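Local coordinates for protein dicer Related Helicase (Caenorhabditis elegans, PDB 6M6Q) that probably hydrolyses ATP as an RNA helicase of the RIG-I-like receptor subfamily, represented here by its all-helical N-terminal domain, at residues V140-N143 and Y144-L148; L228-D231 and L232-D235; L18-S22 and P23-A27; G196-I199 and M200-K204. One frame throughout, in Å; residues are numbered along the deposited sequence.

Contact 1 (V140-N143 and Y144-L148); sequences VMFN and YDKEL
F142 meets K146, and M141 meets L148, in a local contact around the kink where helix 131-144 gives way to helix 146-152. D145 is the pivot. Its N-H, donating almost straight at 177° to M141 O (N to O 2.9 Å), ends helix 131-144, while its carboxylate caps the N-terminus of helix 146-152. D145 OD2 accepts from L148 N at 2.8 Å, on the anti side of the oxygen, and is also bonded by N225. On one flank K146 bends at chi2 (-93°) and carries CD and CE over a face of the F142 ring, CE standing 4.1 Å from the ring centroid in a CH-pi contact. Y11 and Y149 meet the same ring edge-to-face. On the other flank the doubly bent M141 chain brings its CE up to L148 CD2. Y144, beside the kink, sends its hydroxyl to K35 of helix 33-42. A serine in place of K146 would probably leave that face of the F142 ring without its aliphatic cover and the phenyl group less firmly fixed. D145 thus serves both helix ends, while K146 methylenes on the F142 ring and the M141 methyl against an L148 methyl join the helices by apolar contact.

Contact 2 (L228-D231 and L232-D235); sequences LSTD and LVED
T230 and V233 meet at the start of helix 231-236, where the loop following helix 210-221 turns into its first residues. Two hydrogen bonds tie the turn together. T230 OG1 accepts from V233 N, a weak bond at 3.3 Å though fairly straight (161°); from the next residue, D231 O accepts from D235 N at 3.0 Å, the i to i+4 bond of the first turn. The T230 hydroxyl is placed by a chi1 of 75°, which tucks OG1 between the backbone N and the carbonyl carbon and turns it toward the helix start. Its stronger partner lies elsewhere: D38 of helix 33-42 bonds T230 OG1 through one carboxylate oxygen and S229 N through the other, so D38 grips both the capping hydroxyl and the residue before it. The negative charge of D38, so close to the N-terminal end of helix 231-236, probably suits the dipole there.

Apolar packing comes from L228, further back in the loop. Its CD1 touches V233 CG1 at 3.8 Å, the two side chains crossing at about a right angle. V233 CG2, the other branch, sits 3.4 Å from T230 OG1, so one valine packs against the loop with both its methyls. Threonine at the N-cap, accepting from the amide three residues on, is a classic way to begin an alpha-helix.

Contact 3 (L18-S22 and P23-A27); sequences LPFES and PYFPA
S22 O accepts from F25 N at 3.1 Å, the amide standing well above the carbonyl plane, and this closes a type I turn, S22 to F25, that follows directly on another from P19 to S22, where S22 N donates to P19 O. S22 is therefore the hinge of two consecutive turns leading into helix 25-29. Its side chain adds a capping bond, in which S22 OG accepts weakly from Y24 N at 3.4 Å. With OG anti to the backbone N (chi1 173°), the hydroxyl also lies at the edge of the Y24 ring, in its plane.

F25 carries the apolar half. L18 CD2 comes in at the edge of its ring, in plane, 3.8 Å from F25 CD1, while the other methyl, L18 CD1, rests against Y24 CB. From another side F20 leans in obliquely: F20 CD2 is 3.6 Å from F25 CE2, and the ring planes make 43° with centroids 5.5 Å apart. F20 N lies over a face of the F25 ring, and P19 O lies 3.5 Å from F25 CB, so the phenyl sits within the folded-back loop. With F25 cut back to an alanine, a gap would probably open between L18 and F20, and H153 would lose the ring it stacks on.

Beyond the turns, on helix 131-144, F20 packs on L134 and D138, F25 on D138 and P26 on L134, with R135 in cation-pi contact with F20. P23 and Y24 rest on helix 174-179, and A27 reaches helix 186-193, so this short helical entry is wedged among three others.

Contact 4 (G196-I199 and M200-K204); sequences GMII and MKHLK
H202 lies alongside I198, one turn earlier on helix 196-204, and its side chain can be followed outward from the backbone. CB starts 3.7 Å from I198 O. With chi1 at -77°, CG stands anti to the carbonyl carbon, also 3.7 Å from I198 O, and the imidazole turns back over the previous turn. ND1 then reaches I198 O at 3.0 Å, but the bond is bent (121°) and weak. CE1, next round the ring, rests on I198 CG2 at 3.6 Å, so this isoleucine offers the ring both its carbonyl and a methyl. Over one face, toward the rim, stands the amino group of the adjacent K201. The H202 side chain also touches A296 and N299 in the loop ahead of helix 301-310.

I198 O is a double acceptor, since H202 N donates to it as well, at 3.2 Å. Elsewhere on the helix, I199 CG2 and L203 CD1 lie 3.8 Å apart, side by side and pointing the same way. This is ordinary alpha-helical i to i+4 packing, by which helix 196-204 sets I199 and L203 against F293 of helix 288-295, and M200 and L203 against helix 210-221, in an all-helical domain.

In the fold
Along the chain the order is contact 3, contact 1, contact 4, contact 2, each closing before the next opens, in a mostly helical domain with no strand. Contacts 1 and 2 are the pair that touch, through packing of Y144 on S229, with centres about 18 Å apart; both lean on helix 33-42. Contact 3 lies about 16 Å from contact 1, centre to centre, and packs on helix 131-144, the helix whose C-terminal end lies in contact 1. Contact 4 is remote, its centre about 29 Å from contact 1 across the middle of the chain. Helix 33-42 thus joins contacts 1 and 2, helix 131-144 joins contacts 1 and 3, and contact 4 stands apart as a whole short helix.

Contact 1 (V140-N143 and Y144-L148)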
# COMPACT_ATOMS: atom_id res chain seq x y z
N VAL B 140 -10.90 22.68 2.63
CA VAL B 140 -11.08 22.86 1.15
C VAL B 140 -12.48 22.35 0.78
O VAL B 140 -13.23 23.10 0.09
CB VAL B 140 -9.99 22.17 0.32
CG1 VAL B 140 -10.43 21.93 -1.13
CG2 VAL B 140 -8.68 22.96 0.36
N MET B 141 -12.85 21.17 1.29
CA MET B 141 -14.15 20.52 1.02
C MET B 141 -15.29 21.38 1.60
O MET B 141 -16.33 21.53 0.92
CB MET B 141 -14.19 19.11 1.64
CG MET B 141 -13.25 18.12 0.95
SD MET B 141 -13.40 18.10 -0.88
CE MET B 141 -14.98 17.27 -1.07
N PHE B 142 -15.09 21.93 2.80
CA PHE B 142 -16.07 22.79 3.52
C PHE B 142 -16.39 24.00 2.66
O PHE B 142 -17.56 24.35 2.55
CB PHE B 142 -15.52 23.20 4.89
CG PHE B 142 -16.41 24.14 5.67
CD1 PHE B 142 -17.51 23.65 6.37
CD2 PHE B 142 -16.16 25.50 5.73
CE1 PHE B 142 -18.32 24.50 7.10
CE2 PHE B 142 -16.99 26.35 6.43
CZ PHE B 142 -18.06 25.84 7.12
N ASN B 143 -15.37 24.63 2.08
CA ASN B 143 -15.51 25.87 1.28
C ASN B 143 -16.14 25.54 -0.08
O ASN B 143 -16.82 26.42 -0.65
CB ASN B 143 -14.16 26.58 1.10
CG ASN B 143 -13.58 27.14 2.38
OD1 ASN B 143 -14.22 27.13 3.43
ND2 ASN B 143 -12.36 27.63 2.30
N TYR B 144 -15.95 24.31 -0.58
CA TYR B 144 -16.49 23.85 -1.90
C TYR B 144 -17.99 23.58 -1.76
O TYR B 144 -18.77 24.14 -2.53
CB TYR B 144 -15.74 22.61 -2.43
CG TYR B 144 -16.43 21.94 -3.60
CD1 TYR B 144 -16.46 22.54 -4.85
CD2 TYR B 144 -17.11 20.74 -3.44
CE1 TYR B 144 -17.14 21.96 -5.91
CE2 TYR B 144 -17.78 20.13 -4.50
CZ TYR B 144 -17.82 20.76 -5.73
OH TYR B 144 -18.47 20.19 -6.79
N ASP B 145 -18.37 22.70 -0.84
CA ASP B 145 -19.77 22.22 -0.66
C ASP B 145 -19.96 21.78 0.80
O ASP B 145 -19.30 20.79 1.23
CB ASP B 145 -20.10 21.08 -1.63
CG ASP B 145 -21.56 20.67 -1.64
OD1 ASP B 145 -22.35 21.33 -2.30
OD2 ASP B 145 -21.87 19.67 -1.01
N LYS B 146 -20.83 22.49 1.52
CA LYS B 146 -21.13 22.25 2.96
C LYS B 146 -21.76 20.86 3.12
O LYS B 146 -21.43 20.19 4.11
CB LYS B 146 -22.09 23.34 3.48
CG LYS B 146 -21.64 24.77 3.23
CD LYS B 146 -20.88 25.36 4.38
CE LYS B 146 -20.21 26.67 4.04
NZ LYS B 146 -21.19 27.78 3.97
N GLU B 147 -22.63 20.46 2.19
CA GLU B 147 -23.38 19.16 2.25
C GLU B 147 -22.39 18.01 2.16
O GLU B 147 -22.52 17.06 2.93
CB GLU B 147 -24.41 19.06 1.11
CG GLU B 147 -25.46 17.98 1.33
CD GLU B 147 -25.04 16.55 1.01
OE1 GLU B 147 -25.70 15.62 1.49
OE2 GLU B 147 -24.08 16.37 0.25
N LEU B 148 -21.44 18.09 1.23
CA LEU B 148 -20.40 17.06 1.00
C LEU B 148 -19.49 17.01 2.23
O LEU B 148 -19.25 15.89 2.73
CB LEU B 148 -19.63 17.39 -0.29
CG LEU B 148 -18.69 16.31 -0.83
CD1 LEU B 148 -19.39 14.96 -1.01
CD2 LEU B 148 -18.08 16.76 -2.15

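Contact 2 (L228-D231 and L232-D235)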
# COMPACT_ATOMS: atom_id res chain seq x y z
N LEU B 228 -17.72 13.92 -10.60
CA LEU B 228 -16.52 14.74 -10.87
C LEU B 228 -16.90 15.80 -11.88
O LEU B 228 -17.79 15.54 -12.71
CB LEU B 228 -15.38 13.84 -11.37
CG LEU B 228 -15.03 12.64 -10.48
CD1 LEU B 228 -13.98 11.76 -11.15
CD2 LEU B 228 -14.55 13.09 -9.09
N SER B 229 -16.32 16.99 -11.74
CA SER B 229 -16.63 18.21 -12.53
C SER B 229 -15.65 18.34 -13.71
O SER B 229 -16.04 19.02 -14.68
CB SER B 229 -16.59 19.44 -11.67
OG SER B 229 -17.46 19.32 -10.56
N THR B 230 -14.44 17.75 -13.63
CA THR B 230 -13.38 17.92 -14.68
C THR B 230 -13.34 16.70 -15.61
O THR B 230 -13.59 15.58 -15.16
CB THR B 230 -11.99 18.25 -14.10
OG1 THR B 230 -11.38 17.09 -13.52
CG2 THR B 230 -12.02 19.37 -13.08
N ASP B 231 -12.99 16.92 -16.86
CA ASP B 231 -12.75 15.83 -17.84
C ASP B 231 -11.43 15.14 -17.48
O ASP B 231 -11.38 13.89 -17.58
CB ASP B 231 -12.77 16.37 -19.28
CG ASP B 231 -14.15 16.86 -19.70
OD1 ASP B 231 -14.57 16.54 -20.83
OD2 ASP B 231 -14.80 17.54 -18.89
N LEU B 232 -10.45 15.92 -16.99
CA LEU B 232 -9.05 15.47 -16.72
C LEU B 232 -9.06 14.29 -15.74
O LEU B 232 -8.37 13.29 -16.01
CB LEU B 232 -8.25 16.65 -16.16
CG LEU B 232 -6.74 16.43 -15.99
CD1 LEU B 232 -5.99 17.72 -16.26
CD2 LEU B 232 -6.40 15.90 -14.60
N VAL B 233 -9.77 14.43 -14.62
CA VAL B 233 -9.79 13.42 -13.53
C VAL B 233 -10.70 12.27 -13.96
O VAL B 233 -10.34 11.11 -13.75
CB VAL B 233 -10.23 14.04 -12.18
CG1 VAL B 233 -10.35 12.98 -11.07
CG2 VAL B 233 -9.28 15.16 -11.74
N GLU B 234 -11.79 12.58 -14.64
CA GLU B 234 -12.75 11.56 -15.12
C GLU B 234 -12.02 10.49 -15.97
O GLU B 234 -12.18 9.32 -15.65
CB GLU B 234 -13.87 12.21 -15.92
CG GLU B 234 -14.90 11.22 -16.39
CD GLU B 234 -15.74 10.61 -15.28
OE1 GLU B 234 -16.40 11.41 -14.54
OE2 GLU B 234 -15.75 9.34 -15.15
N ASP B 235 -11.28 10.91 -17.02
CA ASP B 235 -10.62 9.99 -18.00
C ASP B 235 -9.36 9.38 -17.37
O ASP B 235 -8.80 8.33 -17.95
CB ASP B 235 -10.33 10.72 -19.31
CG ASP B 235 -8.97 11.39 -19.37
OD1 ASP B 235 -8.94 12.64 -19.40
OD2 ASP B 235 -7.94 10.66 -19.41

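Contact 3 (L18-S22 and P23-A27)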
# COMPACT_ATOMS: atom_id res chain seq x y z
N LEU B 18 -19.24 11.75 13.03
CA LEU B 18 -17.83 11.43 12.68
C LEU B 18 -17.06 12.73 12.47
O LEU B 18 -16.77 13.12 11.35
CB LEU B 18 -17.80 10.56 11.41
CG LEU B 18 -16.45 9.88 11.12
CD1 LEU B 18 -16.36 8.51 11.78
CD2 LEU B 18 -16.24 9.76 9.61
N PRO B 19 -16.64 13.40 13.56
CA PRO B 19 -15.79 14.58 13.45
C PRO B 19 -14.36 14.21 13.01
O PRO B 19 -14.01 13.02 13.01
CB PRO B 19 -15.81 15.16 14.87
CG PRO B 19 -16.02 13.95 15.78
CD PRO B 19 -16.87 12.99 14.96
N PHE B 20 -13.56 15.23 12.67
CA PHE B 20 -12.15 15.10 12.24
C PHE B 20 -11.38 14.21 13.23
O PHE B 20 -10.57 13.36 12.79
CB PHE B 20 -11.50 16.48 12.12
CG PHE B 20 -10.12 16.46 11.51
CD1 PHE B 20 -9.00 16.12 12.26
CD2 PHE B 20 -9.93 16.78 10.17
CE1 PHE B 20 -7.74 16.10 11.70
CE2 PHE B 20 -8.67 16.75 9.61
CZ PHE B 20 -7.58 16.41 10.37
N GLU B 21 -11.64 14.39 14.54
CA GLU B 21 -10.84 13.81 15.65
C GLU B 21 -11.21 12.33 15.85
O GLU B 21 -10.51 11.66 16.63
CB GLU B 21 -11.05 14.61 16.94
CG GLU B 21 -10.65 16.09 16.83
CD GLU B 21 -11.70 17.02 16.24
OE1 GLU B 21 -11.36 18.18 15.95
OE2 GLU B 21 -12.86 16.59 16.08
N SER B 22 -12.22 11.82 15.14
CA SER B 22 -12.63 10.39 15.21
C SER B 22 -11.54 9.53 14.57
O SER B 22 -11.06 9.84 13.48
CB SER B 22 -13.97 10.15 14.56
OG SER B 22 -14.24 8.75 14.50
N PRO B 23 -11.11 8.42 15.21
CA PRO B 23 -10.11 7.53 14.63
C PRO B 23 -10.47 7.07 13.21
O PRO B 23 -9.57 6.80 12.44
CB PRO B 23 -10.08 6.30 15.56
CG PRO B 23 -10.72 6.77 16.86
CD PRO B 23 -11.63 7.93 16.49
N TYR B 24 -11.78 6.92 12.93
CA TYR B 24 -12.33 6.28 11.72
C TYR B 24 -12.55 7.33 10.60
O TYR B 24 -12.92 6.92 9.48
CB TYR B 24 -13.62 5.54 12.08
CG TYR B 24 -13.47 4.53 13.19
CD1 TYR B 24 -13.04 3.24 12.93
CD2 TYR B 24 -13.80 4.85 14.51
CE1 TYR B 24 -12.94 2.29 13.94
CE2 TYR B 24 -13.70 3.91 15.53
CZ TYR B 24 -13.25 2.63 15.24
OH TYR B 24 -13.14 1.69 16.22
N PHE B 25 -12.28 8.62 10.86
CA PHE B 25 -12.52 9.71 9.88
C PHE B 25 -11.48 9.71 8.75
O PHE B 25 -11.88 9.78 7.60
CB PHE B 25 -12.59 11.10 10.52
CG PHE B 25 -12.60 12.22 9.52
CD1 PHE B 25 -13.72 12.48 8.73
CD2 PHE B 25 -11.48 13.01 9.32
CE1 PHE B 25 -13.72 13.51 7.79
CE2 PHE B 25 -11.49 14.05 8.41
CZ PHE B 25 -12.60 14.29 7.64
N PRO B 26 -10.14 9.76 8.97
CA PRO B 26 -9.19 9.91 7.86
C PRO B 26 -9.47 8.98 6.67
O PRO B 26 -9.51 9.46 5.57
CB PRO B 26 -7.84 9.56 8.51
CG PRO B 26 -8.00 10.02 9.93
CD PRO B 26 -9.45 9.69 10.27
N ALA B 27 -9.69 7.69 6.93
CA ALA B 27 -9.92 6.63 5.92
C ALA B 27 -11.25 6.86 5.21
O ALA B 27 -11.32 6.63 3.99
CB ALA B 27 -9.90 5.27 6.57

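Contact 4 (G196-I199 and M200-K204)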
# COMPACT_ATOMS: atom_id res chain seq x y z
N GLY B 196 -15.67 -2.11 -8.45
CA GLY B 196 -17.06 -1.77 -8.09
C GLY B 196 -18.09 -2.30 -9.06
O GLY B 196 -19.19 -2.60 -8.61
N MET B 197 -17.81 -2.31 -10.37
CA MET B 197 -18.84 -2.64 -11.39
C MET B 197 -19.38 -4.06 -11.16
O MET B 197 -20.60 -4.25 -11.23
CB MET B 197 -18.30 -2.52 -12.81
CG MET B 197 -19.33 -2.00 -13.75
SD MET B 197 -18.85 -2.16 -15.43
CE MET B 197 -19.91 -0.93 -16.18
N ILE B 198 -18.49 -5.00 -10.90
CA ILE B 198 -18.83 -6.44 -10.68
C ILE B 198 -19.57 -6.60 -9.33
O ILE B 198 -20.49 -7.42 -9.25
CB ILE B 198 -17.55 -7.31 -10.76
CG1 ILE B 198 -16.74 -7.01 -12.03
CG2 ILE B 198 -17.90 -8.78 -10.66
CD1 ILE B 198 -15.27 -7.37 -11.91
N ILE B 199 -19.22 -5.78 -8.33
CA ILE B 199 -19.89 -5.78 -7.00
C ILE B 199 -21.33 -5.26 -7.19
O ILE B 199 -22.26 -5.86 -6.62
CB ILE B 199 -19.09 -4.95 -5.97
CG1 ILE B 199 -17.63 -5.41 -5.90
CG2 ILE B 199 -19.76 -5.00 -4.60
CD1 ILE B 199 -16.68 -4.40 -5.29
N MET B 200 -21.52 -4.20 -7.99
CA MET B 200 -22.86 -3.57 -8.22
C MET B 200 -23.78 -4.58 -8.93
O MET B 200 -24.95 -4.70 -8.51
CB MET B 200 -22.72 -2.28 -9.05
CG MET B 200 -24.03 -1.53 -9.31
SD MET B 200 -24.45 -0.31 -8.04
CE MET B 200 -25.19 -1.38 -6.81
N LYS B 201 -23.24 -5.34 -9.90
CA LYS B 201 -23.99 -6.34 -10.70
C LYS B 201 -24.51 -7.46 -9.79
O LYS B 201 -25.70 -7.82 -9.92
CB LYS B 201 -23.11 -6.90 -11.82
CG LYS B 201 -23.69 -8.07 -12.61
CD LYS B 201 -22.89 -8.46 -13.87
CE LYS B 201 -21.47 -8.95 -13.59
NZ LYS B 201 -21.44 -10.21 -12.81
N HIS B 202 -23.66 -7.99 -8.90
CA HIS B 202 -23.98 -9.16 -8.03
C HIS B 202 -24.94 -8.74 -6.91
O HIS B 202 -25.80 -9.57 -6.54
CB HIS B 202 -22.72 -9.81 -7.47
CG HIS B 202 -22.00 -10.67 -8.46
ND1 HIS B 202 -20.70 -10.42 -8.85
CD2 HIS B 202 -22.40 -11.75 -9.17
CE1 HIS B 202 -20.32 -11.32 -9.73
NE2 HIS B 202 -21.34 -12.15 -9.94
N LEU B 203 -24.81 -7.51 -6.40
CA LEU B 203 -25.70 -7.00 -5.32
C LEU B 203 -27.10 -6.77 -5.91
O LEU B 203 -28.09 -6.99 -5.18
CB LEU B 203 -25.13 -5.71 -4.71
CG LEU B 203 -23.94 -5.88 -3.77
CD1 LEU B 203 -23.36 -4.52 -3.41
CD2 LEU B 203 -24.30 -6.66 -2.49
N LYS B 204 -27.17 -6.38 -7.18
CA LYS B 204 -28.44 -6.15 -7.91
C LYS B 204 -29.18 -7.48 -8.10
O LYS B 204 -30.40 -7.45 -8.23
CB LYS B 204 -28.17 -5.48 -9.26
CG LYS B 204 -29.29 -4.61 -9.78
CD LYS B 204 -28.87 -3.72 -10.91
CE LYS B 204 -30.01 -2.90 -11.47
NZ LYS B 204 -29.59 -2.16 -12.68